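Local structure of outer membrane protein YopM (Yersinia pestis, 1JL5) at residues L262-R265 with D266-L269. The protein acts as a secreted leucine-rich repeat effector of the plague bacterium, probably altering host cell physiology to promote bacterial survival in host tissues. Sequence-based numbering, arbitrary orientation.
With CA (calcium ion), chain B; CA (calcium ion), chain C.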
# COMPACT_ATOMS: atom_id res chain seq x y z
N LEU A 262 24.95 -4.53 -7.74
CA LEU A 262 25.25 -3.23 -7.21
C LEU A 262 23.95 -2.56 -6.86
O LEU A 262 23.13 -2.28 -7.73
CB LEU A 262 26.01 -2.37 -8.22
CG LEU A 262 26.29 -0.95 -7.73
CD1 LEU A 262 27.13 -0.99 -6.47
CD2 LEU A 262 26.97 -0.16 -8.83
N ASN A 263 23.75 -2.33 -5.58
CA ASN A 263 22.56 -1.64 -5.16
C ASN A 263 23.07 -0.40 -4.46
O ASN A 263 23.68 -0.47 -3.40
CB ASN A 263 21.74 -2.46 -4.18
CG ASN A 263 20.45 -1.77 -3.83
OD1 ASN A 263 20.40 -0.54 -3.77
ND2 ASN A 263 19.40 -2.54 -3.60
N VAL A 264 22.84 0.74 -5.09
CA VAL A 264 23.26 2.01 -4.51
C VAL A 264 22.02 2.87 -4.52
O VAL A 264 22.07 4.08 -4.68
CB VAL A 264 24.36 2.66 -5.33
CG1 VAL A 264 25.65 1.90 -5.11
CG2 VAL A 264 23.98 2.67 -6.80
N ARG A 265 20.89 2.19 -4.35
CA ARG A 265 19.61 2.84 -4.33
C ARG A 265 19.66 3.96 -3.32
O ARG A 265 20.25 3.84 -2.25
CB ARG A 265 18.52 1.84 -3.92
CG ARG A 265 17.19 2.47 -3.57
CD ARG A 265 16.20 1.38 -3.23
NE ARG A 265 14.97 1.88 -2.62
CZ ARG A 265 13.99 2.48 -3.29
NH1 ARG A 265 14.08 2.67 -4.60
NH2 ARG A 265 12.90 2.88 -2.63
N ASP A 266 19.04 5.07 -3.69
CA ASP A 266 18.98 6.23 -2.85
C ASP A 266 20.33 6.72 -2.40
O ASP A 266 20.76 6.52 -1.25
CB ASP A 266 18.11 5.96 -1.63
CG ASP A 266 17.71 7.24 -0.94
OD1 ASP A 266 18.26 8.29 -1.34
OD2 ASP A 266 16.88 7.20 -0.02
N ASN A 267 21.01 7.36 -3.33
CA ASN A 267 22.28 7.97 -3.06
C ASN A 267 22.24 9.19 -3.92
O ASN A 267 21.18 9.56 -4.41
CB ASN A 267 23.43 7.03 -3.42
CG ASN A 267 23.75 6.08 -2.30
OD1 ASN A 267 24.24 6.50 -1.25
ND2 ASN A 267 23.46 4.80 -2.49
N TYR A 268 23.37 9.83 -4.13
CA TYR A 268 23.34 11.04 -4.91
C TYR A 268 24.12 10.84 -6.18
O TYR A 268 24.87 11.72 -6.60
CB TYR A 268 23.95 12.17 -4.09
CG TYR A 268 23.40 13.51 -4.45
CD1 TYR A 268 22.07 13.82 -4.20
CD2 TYR A 268 24.22 14.49 -5.00
CE1 TYR A 268 21.56 15.08 -4.50
CE2 TYR A 268 23.73 15.75 -5.30
CZ TYR A 268 22.40 16.03 -5.05
OH TYR A 268 21.92 17.27 -5.34
N LEU A 269 23.93 9.68 -6.79
CA LEU A 269 24.65 9.36 -8.00
C LEU A 269 24.04 9.95 -9.25
O LEU A 269 22.85 9.82 -9.50
CB LEU A 269 24.75 7.85 -8.15
CG LEU A 269 25.45 7.15 -6.99
CD1 LEU A 269 25.39 5.65 -7.22
CD2 LEU A 269 26.89 7.64 -6.87
CA CA B . 16.02 6.00 1.36
CA CA C . 17.62 10.43 -1.64
O HOH W 1 16.80 9.77 0.47
O HOH W 2 14.96 4.56 2.68
O HOH W 3 15.06 5.04 -0.38
O HOH W 4 16.67 7.52 3.00
O HOH W 5 15.74 9.42 -2.49
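Asn267 reaches back over the turn to Val264, its ND2 giving a hydrogen bond of 2.7 Å to Val264 O. The N-H points almost straight at the oxygen (167°), and that oxygen lies close to the amide plane of Asn267, yet the donor stands above the Val264 carbonyl plane, 62° out of it. Beyond this polar link, Leu269 CD1 presses on Val264 CG2 at 3.3 Å, tight for two methyl carbons, the two side chains crossing at about a right angle. Ahead of the bend, Asn263 OD1 accepts from the backbone N of Arg265 at 2.8 Å, an Asx turn at the end of strand 261-263.

Such turns illustrate how a leucine-rich repeat stacks its coils. Here, in LRR 10, the asparagine ladder continues on both sides: Asn267 ND2 also bonds Ala244 O and its OD1 takes the N-H of Leu249, while Asn287 ND2 joins Asn267 ND2 at Val264 O, so two amides grip one buried carbonyl.

Just past the bend, Asp266 has CG anti to the backbone N (chi1 -164°), which carries the carboxylate away from the turn so that each oxygen meets its own calcium. OD2 binds one calcium ion (labelled chain B) at 2.0 Å and OD1 a second (labelled chain C) at 2.2 Å. Asn246 shares the first ion; Asn326 of the second subunit also joins it, and Glu308 and the Asn307 carbonyl of that subunit bind the other, so both metals bridge chains of the tetramer. The extended Arg265 side chain instead forms a salt bridge with Glu286.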